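Local coordinates for protein lantibiotic dehydratase (Microbispora corallina, PDB 5EHK) that probably dehydrates serine and threonine residues of the NAI-107 precursor peptide, using glutamyl-tRNA as the activating co-substrate, at residues W717-V727 and L736-W744; A958-A969 and Q1070-T1081. All coordinates share one frame; numbering follows the deposited sequence.

Interaction 1: residues W717-V727 and L736-W744; sequences WRAEWNVPRRV and LLLDLDDAW
Leu-740 sits in the packed half of this contact. It follows strand 735-739 and turns its CB bond toward the 717-727 backbone. Its CG is 4.1 Å from CG2 of Val-727, the two side chains crossing at about a right angle. CG of Leu-740 lies anti to its own carbonyl carbon (chi1 -66°), and CD1 is carried on to Arg-718, 3.7 Å from its CD, where the two chains run past each other in opposite directions. The same methyl reaches the edge of the Trp-717 indole, near the ring plane, while CG2 of Val-723 lies over one indole face. Leu-738 shares the Val-727 side of the strand pair and packs on Leu-748 and Leu-749 of helix 743-755.

The backbones themselves are joined by hydrogen bonds. Val-727 N gives to Leu-738 O at 3.1 Å and Leu-738 N returns to Val-727 O at 2.9 Å, making a hydrogen-bonded antiparallel pair. Past the non-hydrogen-bonded pair Arg-726/Asp-739, Leu-740 N reaches Arg-725 O at 2.7 Å.

The other side is looser and charged. Arg-725 bends at chi3, and its NH1 forms a salt bridge with the Asp-739 carboxylate, the guanidinium and carboxylate planes 51° apart and the hydrogen bond to OD2 weak. Asp-741, exposed to solvent, lays its CB at the in-plane edge of that guanidinium. A water takes a weak bond from Arg-718 NE and donates to Leu-740 O, 2.8 Å away.

OD1 of Asp-739 also accepts from Asp-741 N through its anti lone pair, at 3.1 Å. This bond closes an Asx turn where the chain leaves the second strand of the antiparallel beta hairpin 726-730/735-739, with helix 707-721 before it and helix 743-755 after it in the chain.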
# COMPACT_ATOMS: atom_id res chain seq x y z
N TRP A 717 -11.87 -29.27 -24.39
CA TRP A 717 -11.91 -28.75 -23.02
C TRP A 717 -12.68 -29.67 -22.09
O TRP A 717 -12.24 -29.95 -20.98
CB TRP A 717 -12.53 -27.35 -22.99
CG TRP A 717 -12.75 -26.80 -21.58
CD1 TRP A 717 -11.80 -26.31 -20.73
CD2 TRP A 717 -14.00 -26.66 -20.89
NE1 TRP A 717 -12.37 -25.89 -19.56
CE2 TRP A 717 -13.73 -26.09 -19.63
CE3 TRP A 717 -15.33 -26.96 -21.21
CZ2 TRP A 717 -14.73 -25.81 -18.70
CZ3 TRP A 717 -16.32 -26.69 -20.29
CH2 TRP A 717 -16.01 -26.12 -19.05
N ARG A 718 -13.85 -30.11 -22.54
CA ARG A 718 -14.70 -30.97 -21.72
C ARG A 718 -13.99 -32.25 -21.30
O ARG A 718 -14.10 -32.67 -20.15
CB ARG A 718 -15.99 -31.29 -22.46
CG ARG A 718 -17.22 -31.07 -21.61
CD ARG A 718 -18.49 -30.89 -22.45
NE ARG A 718 -18.99 -32.13 -23.04
CZ ARG A 718 -19.43 -33.17 -22.34
NH1 ARG A 718 -19.41 -33.14 -21.01
NH2 ARG A 718 -19.88 -34.26 -22.96
N ALA A 719 -13.25 -32.86 -22.21
CA ALA A 719 -12.60 -34.12 -21.92
C ALA A 719 -11.23 -33.93 -21.22
O ALA A 719 -10.74 -34.84 -20.56
CB ALA A 719 -12.45 -34.93 -23.18
N GLU A 720 -10.65 -32.75 -21.36
CA GLU A 720 -9.33 -32.47 -20.80
C GLU A 720 -9.34 -32.24 -19.28
O GLU A 720 -8.31 -32.41 -18.61
CB GLU A 720 -8.72 -31.25 -21.48
CG GLU A 720 -7.32 -30.92 -20.99
CD GLU A 720 -6.84 -29.60 -21.55
OE1 GLU A 720 -7.54 -29.09 -22.46
OE2 GLU A 720 -5.81 -29.06 -21.06
N TRP A 721 -10.49 -31.82 -18.74
CA TRP A 721 -10.56 -31.50 -17.31
C TRP A 721 -11.67 -32.31 -16.65
O TRP A 721 -11.90 -32.18 -15.44
CB TRP A 721 -10.78 -30.00 -17.10
CG TRP A 721 -9.71 -29.16 -17.70
CD1 TRP A 721 -9.80 -28.39 -18.82
CD2 TRP A 721 -8.37 -29.03 -17.24
NE1 TRP A 721 -8.61 -27.77 -19.07
CE2 TRP A 721 -7.71 -28.16 -18.12
CE3 TRP A 721 -7.66 -29.57 -16.17
CZ2 TRP A 721 -6.37 -27.81 -17.95
CZ3 TRP A 721 -6.34 -29.23 -16.01
CH2 TRP A 721 -5.71 -28.35 -16.89
N ASN A 722 -12.32 -33.16 -17.45
CA ASN A 722 -13.40 -34.02 -17.00
C ASN A 722 -14.64 -33.22 -16.58
O ASN A 722 -15.24 -33.45 -15.53
CB ASN A 722 -12.94 -34.94 -15.86
CG ASN A 722 -13.92 -36.08 -15.59
OD1 ASN A 722 -14.67 -36.53 -16.48
ND2 ASN A 722 -13.96 -36.52 -14.34
N VAL A 723 -15.05 -32.30 -17.45
CA VAL A 723 -16.22 -31.48 -17.22
C VAL A 723 -17.45 -32.29 -17.57
O VAL A 723 -17.55 -32.86 -18.67
CB VAL A 723 -16.18 -30.20 -18.10
CG1 VAL A 723 -17.43 -29.35 -17.94
CG2 VAL A 723 -14.93 -29.41 -17.81
N PRO A 724 -18.41 -32.35 -16.64
CA PRO A 724 -19.69 -33.02 -16.86
C PRO A 724 -20.47 -32.45 -18.03
O PRO A 724 -20.14 -31.39 -18.57
CB PRO A 724 -20.43 -32.79 -15.53
CG PRO A 724 -19.67 -31.71 -14.83
CD PRO A 724 -18.26 -31.88 -15.26
N ARG A 725 -21.51 -33.17 -18.45
CA ARG A 725 -22.31 -32.73 -19.58
C ARG A 725 -23.16 -31.54 -19.14
O ARG A 725 -23.38 -30.60 -19.91
CB ARG A 725 -23.15 -33.91 -20.09
CG ARG A 725 -24.01 -33.65 -21.29
CD ARG A 725 -24.78 -34.91 -21.64
NE ARG A 725 -25.68 -35.30 -20.55
CZ ARG A 725 -26.93 -34.88 -20.43
NH1 ARG A 725 -27.44 -34.07 -21.34
NH2 ARG A 725 -27.68 -35.26 -19.41
N ARG A 726 -23.61 -31.57 -17.89
CA ARG A 726 -24.36 -30.44 -17.33
C ARG A 726 -23.51 -29.59 -16.39
O ARG A 726 -22.81 -30.11 -15.49
CB ARG A 726 -25.65 -30.90 -16.64
CG ARG A 726 -26.78 -31.29 -17.59
CD ARG A 726 -27.79 -32.20 -16.89
NE ARG A 726 -27.18 -33.47 -16.52
CZ ARG A 726 -27.80 -34.45 -15.86
NH1 ARG A 726 -29.05 -34.29 -15.44
NH2 ARG A 726 -27.15 -35.56 -15.58
N VAL A 727 -23.58 -28.29 -16.61
CA VAL A 727 -22.83 -27.35 -15.79
C VAL A 727 -23.72 -26.17 -15.43
O VAL A 727 -24.69 -25.88 -16.11
CB VAL A 727 -21.55 -26.85 -16.49
CG1 VAL A 727 -20.55 -27.99 -16.67
CG2 VAL A 727 -21.88 -26.23 -17.82
N LEU A 736 -26.49 -20.06 -14.68
CA LEU A 736 -27.00 -20.56 -15.96
C LEU A 736 -26.85 -22.08 -16.12
O LEU A 736 -25.75 -22.58 -16.37
CB LEU A 736 -26.36 -19.80 -17.11
CG LEU A 736 -27.25 -19.62 -18.34
CD1 LEU A 736 -28.63 -19.16 -17.90
CD2 LEU A 736 -26.63 -18.62 -19.32
N LEU A 737 -27.96 -22.79 -15.94
CA LEU A 737 -28.00 -24.24 -16.06
C LEU A 737 -27.96 -24.61 -17.53
O LEU A 737 -28.91 -24.36 -18.27
CB LEU A 737 -29.30 -24.79 -15.47
CG LEU A 737 -29.30 -26.14 -14.74
CD1 LEU A 737 -28.19 -27.03 -15.25
CD2 LEU A 737 -29.17 -25.94 -13.25
N LEU A 738 -26.86 -25.22 -17.94
CA LEU A 738 -26.68 -25.55 -19.35
C LEU A 738 -26.46 -27.04 -19.52
O LEU A 738 -25.69 -27.66 -18.78
CB LEU A 738 -25.51 -24.78 -19.98
CG LEU A 738 -25.49 -23.25 -20.02
CD1 LEU A 738 -24.15 -22.80 -20.56
CD2 LEU A 738 -26.65 -22.67 -20.83
N ASP A 739 -27.17 -27.62 -20.49
CA ASP A 739 -26.86 -28.97 -20.94
C ASP A 739 -25.92 -28.90 -22.14
O ASP A 739 -26.32 -28.46 -23.23
CB ASP A 739 -28.17 -29.69 -21.28
CG ASP A 739 -28.00 -31.19 -21.37
OD1 ASP A 739 -27.03 -31.65 -22.01
OD2 ASP A 739 -28.81 -31.91 -20.75
N LEU A 740 -24.68 -29.37 -21.97
CA LEU A 740 -23.66 -29.21 -23.02
C LEU A 740 -23.76 -30.25 -24.13
O LEU A 740 -22.94 -30.26 -25.05
CB LEU A 740 -22.24 -29.20 -22.45
CG LEU A 740 -21.88 -28.02 -21.55
CD1 LEU A 740 -20.37 -27.92 -21.32
CD2 LEU A 740 -22.46 -26.73 -22.11
N ASP A 741 -24.77 -31.11 -24.04
CA ASP A 741 -25.08 -32.05 -25.12
C ASP A 741 -25.97 -31.31 -26.10
O ASP A 741 -25.86 -31.46 -27.32
CB ASP A 741 -25.80 -33.29 -24.55
CG ASP A 741 -25.42 -34.60 -25.27
OD1 ASP A 741 -25.16 -34.60 -26.50
OD2 ASP A 741 -25.38 -35.65 -24.58
N ASP A 742 -26.85 -30.49 -25.55
CA ASP A 742 -27.74 -29.64 -26.34
C ASP A 742 -26.99 -28.67 -27.26
O ASP A 742 -26.04 -28.02 -26.85
CB ASP A 742 -28.68 -28.89 -25.41
CG ASP A 742 -29.81 -28.23 -26.14
OD1 ASP A 742 -29.59 -27.64 -27.21
OD2 ASP A 742 -30.95 -28.33 -25.65
N ALA A 743 -27.43 -28.60 -28.51
CA ALA A 743 -26.76 -27.76 -29.51
C ALA A 743 -27.06 -26.27 -29.28
O ALA A 743 -26.17 -25.44 -29.46
CB ALA A 743 -27.16 -28.18 -30.94
N TRP A 744 -28.29 -25.95 -28.89
CA TRP A 744 -28.63 -24.58 -28.51
C TRP A 744 -27.87 -24.09 -27.27
O TRP A 744 -27.37 -22.96 -27.25
CB TRP A 744 -30.13 -24.41 -28.25
CG TRP A 744 -31.01 -24.18 -29.44
CD1 TRP A 744 -32.09 -24.93 -29.81
CD2 TRP A 744 -30.91 -23.12 -30.40
NE1 TRP A 744 -32.67 -24.39 -30.93
CE2 TRP A 744 -31.96 -23.29 -31.32
CE3 TRP A 744 -30.03 -22.04 -30.56
CZ2 TRP A 744 -32.16 -22.42 -32.39
CZ3 TRP A 744 -30.23 -21.19 -31.62
CH2 TRP A 744 -31.29 -21.38 -32.53
O HOH W 1 -20.35 -31.41 -25.23

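Interaction 2: residues A958-A969 and Q1070-T1081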
# COMPACT_ATOMS: atom_id res chain seq x y z
N ALA A 958 13.18 9.43 33.23
CA ALA A 958 11.88 8.87 33.58
C ALA A 958 11.71 8.69 35.08
O ALA A 958 10.72 9.15 35.67
CB ALA A 958 11.66 7.57 32.90
N ALA A 959 12.70 8.04 35.70
CA ALA A 959 12.61 7.71 37.12
C ALA A 959 12.58 8.96 37.97
O ALA A 959 11.87 9.03 38.99
CB ALA A 959 13.75 6.83 37.52
N ALA A 960 13.34 9.96 37.53
CA ALA A 960 13.39 11.23 38.23
C ALA A 960 12.05 11.97 38.17
O ALA A 960 11.66 12.63 39.15
CB ALA A 960 14.50 12.10 37.67
N LEU A 961 11.35 11.86 37.04
CA LEU A 961 10.02 12.47 36.94
C LEU A 961 9.02 11.75 37.84
O LEU A 961 8.26 12.40 38.56
CB LEU A 961 9.53 12.50 35.49
CG LEU A 961 8.32 13.39 35.15
CD1 LEU A 961 8.45 13.93 33.74
CD2 LEU A 961 7.00 12.64 35.30
N ALA A 962 9.00 10.42 37.77
CA ALA A 962 8.15 9.60 38.64
C ALA A 962 8.33 9.93 40.11
O ALA A 962 7.33 10.05 40.82
CB ALA A 962 8.41 8.13 38.40
N ASP A 963 9.59 10.06 40.56
CA ASP A 963 9.87 10.46 41.95
C ASP A 963 9.20 11.79 42.17
O ASP A 963 8.42 11.95 43.09
CB ASP A 963 11.39 10.58 42.24
CG ASP A 963 11.73 10.56 43.77
OD1 ASP A 963 11.60 9.48 44.40
OD2 ASP A 963 12.17 11.58 44.35
N ALA A 964 9.43 12.71 41.24
CA ALA A 964 9.08 14.11 41.46
C ALA A 964 7.58 14.37 41.54
O ALA A 964 7.13 15.21 42.33
CB ALA A 964 9.74 15.00 40.41
N PHE A 965 6.79 13.63 40.76
CA PHE A 965 5.34 13.83 40.76
C PHE A 965 4.80 13.64 42.17
O PHE A 965 3.85 14.32 42.59
CB PHE A 965 4.63 12.88 39.81
CG PHE A 965 3.19 13.23 39.59
CD1 PHE A 965 2.82 14.19 38.66
CD2 PHE A 965 2.19 12.60 40.31
CE1 PHE A 965 1.49 14.51 38.45
CE2 PHE A 965 0.86 12.92 40.11
CZ PHE A 965 0.51 13.87 39.19
N GLY A 966 5.41 12.71 42.90
CA GLY A 966 5.01 12.48 44.28
C GLY A 966 3.95 11.41 44.40
O GLY A 966 3.61 10.75 43.41
N PRO A 967 3.42 11.23 45.62
CA PRO A 967 2.43 10.21 45.98
C PRO A 967 1.20 10.33 45.09
O PRO A 967 0.86 11.44 44.69
CB PRO A 967 2.04 10.59 47.41
CG PRO A 967 2.36 12.05 47.52
CD PRO A 967 3.59 12.24 46.68
N PRO A 968 0.57 9.21 44.75
CA PRO A 968 -0.71 9.22 44.03
C PRO A 968 -1.85 9.86 44.82
O PRO A 968 -1.66 10.28 45.96
CB PRO A 968 -0.98 7.74 43.77
CG PRO A 968 0.38 7.09 43.75
CD PRO A 968 1.18 7.87 44.77
N ALA A 969 -3.00 10.00 44.17
CA ALA A 969 -4.24 10.31 44.87
C ALA A 969 -4.70 8.99 45.46
O ALA A 969 -4.32 7.93 44.94
CB ALA A 969 -5.28 10.85 43.91
N GLN A 1070 -5.30 10.03 36.81
CA GLN A 1070 -3.92 10.18 37.25
C GLN A 1070 -2.96 9.21 36.55
O GLN A 1070 -1.83 9.58 36.23
CB GLN A 1070 -3.76 10.13 38.78
CG GLN A 1070 -3.87 8.77 39.43
CD GLN A 1070 -3.80 8.87 40.95
OE1 GLN A 1070 -3.42 9.90 41.49
NE2 GLN A 1070 -4.11 7.78 41.65
N LEU A 1071 -3.40 7.97 36.30
CA LEU A 1071 -2.56 7.01 35.56
C LEU A 1071 -2.24 7.43 34.13
O LEU A 1071 -1.17 7.15 33.61
CB LEU A 1071 -3.17 5.61 35.53
CG LEU A 1071 -2.47 4.48 36.28
CD1 LEU A 1071 -1.53 4.98 37.35
CD2 LEU A 1071 -3.47 3.51 36.87
N ARG A 1072 -3.20 8.07 33.48
CA ARG A 1072 -3.00 8.54 32.13
C ARG A 1072 -2.14 9.81 32.12
O ARG A 1072 -1.31 10.00 31.23
CB ARG A 1072 -4.35 8.78 31.44
CG ARG A 1072 -4.30 9.73 30.25
CD ARG A 1072 -5.68 9.85 29.61
NE ARG A 1072 -5.63 10.27 28.22
CZ ARG A 1072 -5.35 9.46 27.19
NH1 ARG A 1072 -5.07 8.18 27.40
NH2 ARG A 1072 -5.35 9.94 25.96
N LEU A 1073 -2.34 10.68 33.10
CA LEU A 1073 -1.60 11.94 33.19
C LEU A 1073 -0.11 11.70 33.29
O LEU A 1073 0.66 12.14 32.42
CB LEU A 1073 -2.05 12.72 34.42
CG LEU A 1073 -1.70 14.20 34.61
CD1 LEU A 1073 -2.53 14.73 35.76
CD2 LEU A 1073 -0.23 14.44 34.90
N VAL A 1074 0.30 11.02 34.36
CA VAL A 1074 1.71 10.79 34.60
C VAL A 1074 2.30 9.98 33.45
O VAL A 1074 3.40 10.26 32.99
CB VAL A 1074 1.96 10.13 35.99
CG1 VAL A 1074 3.44 9.98 36.25
CG2 VAL A 1074 1.35 10.96 37.09
N GLY A 1075 1.52 9.02 32.96
CA GLY A 1075 1.94 8.23 31.81
C GLY A 1075 2.19 9.12 30.60
O GLY A 1075 3.14 8.89 29.85
N SER A 1076 1.36 10.14 30.42
CA SER A 1076 1.56 11.09 29.34
C SER A 1076 2.86 11.82 29.61
O SER A 1076 3.69 11.97 28.71
CB SER A 1076 0.43 12.13 29.27
OG SER A 1076 -0.71 11.63 28.61
N LEU A 1077 3.06 12.24 30.86
CA LEU A 1077 4.27 12.96 31.23
C LEU A 1077 5.51 12.08 31.02
O LEU A 1077 6.53 12.57 30.55
CB LEU A 1077 4.19 13.50 32.65
CG LEU A 1077 3.37 14.78 32.90
CD1 LEU A 1077 3.32 15.11 34.37
CD2 LEU A 1077 3.98 15.95 32.15
N LEU A 1078 5.43 10.79 31.34
CA LEU A 1078 6.54 9.89 31.05
C LEU A 1078 6.82 9.78 29.54
O LEU A 1078 7.99 9.84 29.11
CB LEU A 1078 6.39 8.48 31.66
CG LEU A 1078 6.61 8.17 33.15
CD1 LEU A 1078 7.62 9.09 33.88
CD2 LEU A 1078 5.31 8.09 33.88
N HIS A 1079 5.74 9.60 28.77
CA HIS A 1079 5.82 9.51 27.30
C HIS A 1079 6.49 10.76 26.66
O HIS A 1079 7.42 10.63 25.86
CB HIS A 1079 4.44 9.25 26.67
CG HIS A 1079 4.42 9.37 25.18
ND1 HIS A 1079 5.28 8.68 24.36
CD2 HIS A 1079 3.66 10.14 24.36
CE1 HIS A 1079 5.05 9.00 23.10
NE2 HIS A 1079 4.07 9.88 23.07
N MET A 1080 6.06 11.96 27.04
CA MET A 1080 6.66 13.17 26.48
C MET A 1080 8.13 13.37 26.83
O MET A 1080 8.87 13.98 26.05
CB MET A 1080 5.83 14.42 26.82
CG MET A 1080 4.46 14.52 26.12
SD MET A 1080 4.48 14.71 24.31
CE MET A 1080 4.75 13.07 23.70
N THR A 1081 8.56 12.87 27.98
CA THR A 1081 9.97 12.97 28.33
C THR A 1081 10.75 12.08 27.38
O THR A 1081 11.82 12.46 26.90
CB THR A 1081 10.26 12.65 29.82
OG1 THR A 1081 10.16 13.86 30.57
CG2 THR A 1081 11.66 12.15 30.01
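Ala-969 N donates to OE1 of Gln-1070 at 2.7 Å, a nearly straight bond (166°) that lies in the amide plane and uses a lone pair of OE1. The other end of the same amide gives a weak bond from NE2 to Ala-969 O, 3.3 Å away; a single side chain thus meets both backbone polar groups of one residue, which together would restrain the rotation of the amide. CG of Gln-1070 stands between its backbone N and carbonyl carbon (chi1 75°), and from there the extended chain runs out to Pro-968 and Ala-969, with CB of Pro-968 beside NE2.

Gly-966, with positive phi, is the first residue to leave helical geometry, and the chain beyond it goes on to Gln-1070. CG2 of Val-1074 sits over the centre of the Phe-965 ring, 3.5 Å from the centroid, a CH-pi contact; CD2 of Leu-1073 approaches ring atom CE1 obliquely. Trp-996 also meets this ring, the two planes nearly perpendicular.

The helices pack antiparallel, axes 9.9 Å apart and inclined at 151°, a buried helix pair in the C-terminal lantibiotic dehydratase region. Toward its other end, CD2 of Leu-961 touches both CB of Leu-1077 and CD1 of Leu-1078, the latter 3.9 Å away. Ala-958 offers its carbonyl O and CB to the same Leu-1078 methyl. CD1 of Leu-961 passes alongside OG1 of Thr-1081, a hydroxyl hydrogen-bonded to Asp-930.

Following the chain from the N terminus, interaction 1 comes first and closes a short loop: only eight residues separate 717-727 from 736-744, four of them strand, and the turn between them joins the two arms of the hairpin in the N-terminal dehydratase region. Interaction 2 begins more than 200 residues later. It closes a far longer loop of 100 residues, about half of them helical, bringing helix 1068-1085 back against helix 950-965 in the C-terminal region. The two contacts stand in series, neither nested nor crossing. The centres of interaction 1 and interaction 2 are about 74 Å apart, on opposite sides of the chain's centre, and the two do not touch.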